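Local coordinates for protein TonB-dependent siderophore receptor (Pseudomonas aeruginosa 39016, PDB 5NEC) that probably takes up iron-loaded siderophores across the outer membrane, as a TonB-dependent beta-barrel receptor closed by an N-terminal plug domain, at residues 37-42 against 148-153; 310-315 against 377-382. One frame throughout, in Å; residues are numbered along the deposited sequence.

Interaction 1: 37-42 against 148-153; sequences RSASKK and NLVSKQ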
loop_
_atom_site.group_PDB
_atom_site.type_symbol
_atom_site.label_atom_id
_atom_site.label_comp_id
_atom_site.label_asym_id
_atom_site.label_seq_id
_atom_site.Cartn_x
_atom_site.Cartn_y
_atom_site.Cartn_z
ATOM N N ARG A 37 17.658 -8.731 -5.325
ATOM C CA ARG A 37 16.891 -9.367 -6.388
ATOM C C ARG A 37 15.397 -9.319 -6.038
ATOM O O ARG A 37 15.023 -9.323 -4.863
ATOM C CB ARG A 37 17.372 -10.807 -6.585
ATOM C CG ARG A 37 16.815 -11.460 -7.847
ATOM C CD ARG A 37 17.440 -12.817 -8.140
ATOM N NE ARG A 37 18.456 -12.781 -9.199
ATOM C CZ ARG A 37 18.214 -12.642 -10.510
ATOM N NH1 ARG A 37 16.980 -12.499 -10.989
ATOM N NH2 ARG A 37 19.229 -12.649 -11.370
ATOM N N SER A 38 14.554 -9.254 -7.062
ATOM C CA SER A 38 13.117 -9.403 -6.886
ATOM C C SER A 38 12.766 -10.870 -6.625
ATOM O O SER A 38 13.532 -11.765 -6.967
ATOM C CB SER A 38 12.391 -8.899 -8.132
ATOM O OG SER A 38 10.990 -8.929 -7.948
ATOM N N ALA A 39 11.614 -11.109 -6.013
ATOM C CA ALA A 39 11.105 -12.471 -5.814
ATOM C C ALA A 39 10.451 -13.043 -7.094
ATOM O O ALA A 39 10.620 -14.225 -7.391
ATOM C CB ALA A 39 10.125 -12.508 -4.648
ATOM N N SER A 40 9.721 -12.216 -7.847
ATOM C CA SER A 40 8.993 -12.697 -9.034
ATOM C C SER A 40 9.943 -12.858 -10.218
ATOM O O SER A 40 10.631 -11.905 -10.577
ATOM C CB SER A 40 7.832 -11.747 -9.404
ATOM O OG SER A 40 8.256 -10.611 -10.161
ATOM N N LYS A 41 9.938 -14.034 -10.851
ATOM C CA LYS A 41 10.860 -14.341 -11.974
ATOM C C LYS A 41 10.270 -13.902 -13.325
ATOM O O LYS A 41 10.267 -14.651 -14.320
ATOM C CB LYS A 41 11.261 -15.827 -11.979
ATOM C CG LYS A 41 11.804 -16.278 -10.620
ATOM C CD LYS A 41 12.315 -17.709 -10.640
ATOM C CE LYS A 41 12.031 -18.466 -9.347
ATOM N NZ LYS A 41 12.744 -17.885 -8.179
ATOM N N LYS A 42 9.737 -12.680 -13.318
ATOM C CA LYS A 42 9.466 -11.875 -14.506
ATOM C C LYS A 42 10.585 -10.826 -14.639
ATOM O O LYS A 42 10.749 -10.258 -15.709
ATOM C CB LYS A 42 8.084 -11.179 -14.382
ATOM C CG LYS A 42 7.082 -11.456 -15.515
ATOM C CD LYS A 42 5.639 -11.535 -15.002
ATOM C CE LYS A 42 5.312 -12.904 -14.413
ATOM N NZ LYS A 42 4.389 -12.823 -13.236
ATOM N N ASN A 148 4.323 -4.684 -5.199
ATOM C CA ASN A 148 4.262 -6.127 -5.220
ATOM C C ASN A 148 4.556 -6.696 -3.830
ATOM O O ASN A 148 5.674 -6.575 -3.313
ATOM C CB ASN A 148 5.233 -6.710 -6.252
ATOM C CG ASN A 148 5.045 -8.204 -6.441
ATOM O OD1 ASN A 148 3.914 -8.713 -6.435
ATOM N ND2 ASN A 148 6.148 -8.918 -6.573
ATOM N N LEU A 149 3.537 -7.329 -3.253
ATOM C CA LEU A 149 3.595 -7.878 -1.913
ATOM C C LEU A 149 3.944 -9.364 -1.975
ATOM O O LEU A 149 3.141 -10.160 -2.467
ATOM C CB LEU A 149 2.245 -7.681 -1.217
ATOM C CG LEU A 149 1.618 -6.294 -1.272
ATOM C CD1 LEU A 149 0.433 -6.272 -0.325
ATOM C CD2 LEU A 149 2.614 -5.199 -0.934
ATOM N N VAL A 150 5.121 -9.731 -1.473
ATOM C CA VAL A 150 5.587 -11.119 -1.530
ATOM C C VAL A 150 5.085 -11.895 -0.293
ATOM O O VAL A 150 5.435 -11.555 0.836
ATOM C CB VAL A 150 7.143 -11.177 -1.627
ATOM C CG1 VAL A 150 7.638 -12.606 -1.847
ATOM C CG2 VAL A 150 7.649 -10.259 -2.746
ATOM N N SER A 151 4.256 -12.919 -0.508
ATOM C CA SER A 151 3.706 -13.750 0.579
ATOM C C SER A 151 4.731 -14.680 1.179
ATOM O O SER A 151 5.565 -15.229 0.465
ATOM C CB SER A 151 2.601 -14.669 0.072
ATOM O OG SER A 151 1.484 -13.943 -0.351
ATOM N N LYS A 152 4.630 -14.902 2.482
ATOM C CA LYS A 152 5.308 -16.024 3.127
ATOM C C LYS A 152 4.722 -17.327 2.571
ATOM O O LYS A 152 3.508 -17.479 2.555
ATOM C CB LYS A 152 5.091 -15.975 4.630
ATOM C CG LYS A 152 5.837 -14.853 5.309
ATOM C CD LYS A 152 5.403 -14.788 6.758
ATOM C CE LYS A 152 6.002 -13.599 7.469
ATOM N NZ LYS A 152 5.658 -13.740 8.909
ATOM N N GLN A 153 5.586 -18.220 2.079
ATOM C CA GLN A 153 5.200 -19.543 1.564
ATOM C C GLN A 153 5.873 -20.622 2.405
ATOM O O GLN A 153 6.939 -20.395 2.993
ATOM C CB GLN A 153 5.644 -19.737 0.096
ATOM C CG GLN A 153 4.956 -18.854 -0.937
ATOM C CD GLN A 153 3.457 -19.127 -1.091
ATOM O OE1 GLN A 153 2.989 -20.257 -0.931
ATOM N NE2 GLN A 153 2.702 -18.085 -1.396
#

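Interaction 2: 310-315 against 377-382; sequences DYLWTQ and YIVDTN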
loop_
_atom_site.group_PDB
_atom_site.type_symbol
_atom_site.label_atom_id
_atom_site.label_comp_id
_atom_site.label_asym_id
_atom_site.label_seq_id
_atom_site.Cartn_x
_atom_site.Cartn_y
_atom_site.Cartn_z
ATOM N N ASP A 310 -18.463 -3.884 4.370
ATOM C CA ASP A 310 -19.689 -3.340 4.908
ATOM C C ASP A 310 -19.280 -2.179 5.858
ATOM O O ASP A 310 -18.890 -2.410 7.032
ATOM C CB ASP A 310 -20.461 -4.475 5.593
ATOM C CG ASP A 310 -21.849 -4.075 6.041
ATOM O OD1 ASP A 310 -22.376 -3.000 5.666
ATOM O OD2 ASP A 310 -22.426 -4.853 6.813
ATOM N N TYR A 311 -19.319 -0.957 5.302
ATOM C CA TYR A 311 -18.797 0.259 5.932
ATOM C C TYR A 311 -19.900 1.302 6.075
ATOM O O TYR A 311 -20.656 1.517 5.136
ATOM C CB TYR A 311 -17.692 0.902 5.075
ATOM C CG TYR A 311 -16.409 0.122 4.857
ATOM C CD1 TYR A 311 -16.165 -1.104 5.488
ATOM C CD2 TYR A 311 -15.399 0.627 4.027
ATOM C CE1 TYR A 311 -14.980 -1.797 5.288
ATOM C CE2 TYR A 311 -14.200 -0.065 3.832
ATOM C CZ TYR A 311 -14.003 -1.271 4.462
ATOM O OH TYR A 311 -12.845 -1.984 4.294
ATOM N N LEU A 312 -19.955 1.957 7.236
ATOM C CA LEU A 312 -20.782 3.142 7.482
ATOM C C LEU A 312 -20.047 4.074 8.449
ATOM O O LEU A 312 -19.789 3.706 9.606
ATOM C CB LEU A 312 -22.115 2.747 8.097
ATOM C CG LEU A 312 -23.045 3.834 8.669
ATOM C CD1 LEU A 312 -23.401 4.795 7.590
ATOM C CD2 LEU A 312 -24.322 3.258 9.249
ATOM N N TRP A 313 -19.737 5.283 7.995
ATOM C CA TRP A 313 -18.915 6.186 8.791
ATOM C C TRP A 313 -19.383 7.636 8.666
ATOM O O TRP A 313 -20.237 7.959 7.837
ATOM C CB TRP A 313 -17.434 6.021 8.413
ATOM C CG TRP A 313 -17.028 6.636 7.123
ATOM C CD1 TRP A 313 -16.391 7.818 6.970
ATOM C CD2 TRP A 313 -17.207 6.099 5.810
ATOM N NE1 TRP A 313 -16.169 8.074 5.637
ATOM C CE2 TRP A 313 -16.649 7.028 4.897
ATOM C CE3 TRP A 313 -17.765 4.913 5.307
ATOM C CZ2 TRP A 313 -16.651 6.817 3.497
ATOM C CZ3 TRP A 313 -17.761 4.710 3.919
ATOM C CH2 TRP A 313 -17.215 5.662 3.037
ATOM N N THR A 314 -18.804 8.493 9.510
ATOM C CA THR A 314 -19.184 9.908 9.606
ATOM C C THR A 314 -18.112 10.810 8.995
ATOM O O THR A 314 -16.925 10.578 9.170
ATOM C CB THR A 314 -19.414 10.293 11.075
ATOM O OG1 THR A 314 -20.435 9.455 11.639
ATOM C CG2 THR A 314 -19.806 11.771 11.218
ATOM N N GLN A 315 -18.544 11.824 8.258
ATOM C CA GLN A 315 -17.642 12.880 7.756
ATOM C C GLN A 315 -18.059 14.211 8.378
ATOM O O GLN A 315 -19.239 14.567 8.338
ATOM C CB GLN A 315 -17.703 12.988 6.248
ATOM C CG GLN A 315 -17.534 11.653 5.569
ATOM C CD GLN A 315 -17.432 11.738 4.061
ATOM O OE1 GLN A 315 -17.295 10.704 3.412
ATOM N NE2 GLN A 315 -17.510 12.948 3.491
ATOM N N TYR A 377 -26.446 1.954 1.967
ATOM C CA TYR A 377 -27.515 2.154 2.930
ATOM C C TYR A 377 -28.226 3.477 2.636
ATOM O O TYR A 377 -27.662 4.348 2.013
ATOM C CB TYR A 377 -26.963 2.218 4.358
ATOM C CG TYR A 377 -26.357 0.945 4.877
ATOM C CD1 TYR A 377 -27.154 -0.053 5.460
ATOM C CD2 TYR A 377 -24.985 0.729 4.813
ATOM C CE1 TYR A 377 -26.605 -1.234 5.945
ATOM C CE2 TYR A 377 -24.422 -0.447 5.293
ATOM C CZ TYR A 377 -25.237 -1.427 5.852
ATOM O OH TYR A 377 -24.661 -2.572 6.341
ATOM N N ILE A 378 -29.477 3.590 3.069
ATOM C CA ILE A 378 -30.244 4.812 3.064
ATOM C C ILE A 378 -30.378 5.195 4.520
ATOM O O ILE A 378 -30.869 4.405 5.312
ATOM C CB ILE A 378 -31.662 4.579 2.480
ATOM C CG1 ILE A 378 -31.596 4.151 1.017
ATOM C CG2 ILE A 378 -32.553 5.812 2.637
ATOM C CD1 ILE A 378 -32.777 3.277 0.650
ATOM N N VAL A 379 -29.944 6.400 4.873
ATOM C CA VAL A 379 -29.819 6.800 6.278
ATOM C C VAL A 379 -30.437 8.187 6.483
ATOM O O VAL A 379 -30.155 9.104 5.733
ATOM C CB VAL A 379 -28.353 6.868 6.726
ATOM C CG1 VAL A 379 -28.246 7.116 8.229
ATOM C CG2 VAL A 379 -27.593 5.600 6.338
ATOM N N ASP A 380 -31.269 8.339 7.503
ATOM C CA ASP A 380 -31.813 9.642 7.849
ATOM C C ASP A 380 -30.814 10.434 8.700
ATOM O O ASP A 380 -30.597 10.107 9.872
ATOM C CB ASP A 380 -33.131 9.473 8.616
ATOM C CG ASP A 380 -33.881 10.786 8.818
ATOM O OD1 ASP A 380 -33.473 11.847 8.263
ATOM O OD2 ASP A 380 -34.905 10.720 9.536
ATOM N N THR A 381 -30.214 11.467 8.103
ATOM C CA THR A 381 -29.388 12.427 8.832
ATOM C C THR A 381 -29.961 13.877 8.879
ATOM O O THR A 381 -29.218 14.841 9.075
ATOM C CB THR A 381 -27.978 12.464 8.239
ATOM O OG1 THR A 381 -28.076 12.804 6.859
ATOM C CG2 THR A 381 -27.272 11.094 8.423
ATOM N N ASN A 382 -31.273 14.017 8.732
ATOM C CA ASN A 382 -31.921 15.319 8.659
ATOM C C ASN A 382 -31.740 16.077 9.979
ATOM O O ASN A 382 -32.137 15.580 11.033
ATOM C CB ASN A 382 -33.409 15.116 8.380
ATOM C CG ASN A 382 -34.155 16.408 8.089
ATOM O OD1 ASN A 382 -33.711 17.511 8.373
ATOM N ND2 ASN A 382 -35.313 16.260 7.488
#

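Interaction 1: 37-42 against 148-153
Ala-39 rests its methyl on the forked end of Val-150, joining the N-terminal loop to the sheet of the plug domain, which sits inside the barrel in TonB-dependent receptors. Segment 148-153 contributes the end of strand 146-151, which lies between strand 124-130 (antiparallel) and strand 106-108 (parallel). Segment 37-42 has no regular secondary structure and comes before strand 54-57. The CA atoms of Ala-39 and Val-150 are 7.1 Å apart, and the two segments bury just 117 Å² between them, so this is a small contact.

Its apolar part is a methyl against a fork. Val-150 has CG1 anti to its backbone N (chi1 -174°) and CG2 anti to its carbonyl carbon. This turns both branches to Ala-39, whose CB bond points at the strand, and neither methyl is clearly preferred. Beside this, the amide of Asn-148 approaches Ser-40 loosely, with ND2 4.3 Å from Ser-40 CB.

No hydrogen bond crosses directly. The polar link runs through Glu-128 of strand 124-130: its OE1 pairs with Ser-38 OG and Asn-148 ND2, while its OE2 takes the backbone N of Ala-39. One carboxylate thus ties loop to strand, and the bond from Gly-110 N to Asn-148 OD1 holds the other end of the amide. In the methyl contact, Ala-39 CB lies 3.7 Å from Val-150 CG1 and 3.8 Å from Val-150 CG2.

Interaction 2: 310-315 against 377-382
Strand segments 310-315 and 377-379 run nearly parallel (26° between their directions) but 10.0 Å apart at the axes, with Leu-312 and Tyr-377 nearest by CA, because strand 327-354 of the barrel lies between them and pairs antiparallel with both. Side chains therefore bridge over a strand, and both Asp-310 and Tyr-377 touch Val-336 on it.

Tyr-377 sends its phenol across to Asp-310, the two side chains meeting at about a right angle. With chi1 at -172°, Asp-310 extends its carboxylate away from its own backbone N, beside its carbonyl carbon, to reach that phenol. Carboxylate and ring are nearly coplanar, 18° apart, and OD1 sits in the ring plane, at the edge. Farther along, Leu-312 CD1 and Val-379 CG2 make a loose apolar contact at 4.4 Å, while Ile-419 touches both Leu-312 and Tyr-377. Past the strand end, Asp-380 OD1 accepts Asn-382 N at 3.1 Å, forming an Asx turn.

Tyr-377 OH donates to Asp-310 OD1, but the modelled 2.4 Å between these atoms is very short and its exact value doubtful. The geometry is compatible with a phenol-to-carboxylate hydrogen bond of uncertain length, pairing polar ends of next-but-one strands across the strand between them.

The two contacts belong to different parts of the receptor: interaction 1 joins a loop to the plug sheet, interaction 2 two strands of the barrel wall. Their centres are about 40 Å apart, on opposite sides of the chain's centre, and their nearest atoms about 15 Å apart, so neither touches the other. The centre of interaction 1 lies about 15 Å from the chain's centre, that of interaction 2 about 26 Å. Strand 327-354 is a shared neighbour: Lys-41 touches Phe-349 and Lys-42 touches Gln-345 on it, though neither lysine takes part in interaction 1, and it lies between the segments of interaction 2. Tyr-311 and Trp-313 also touch Pro-90, in the plug region.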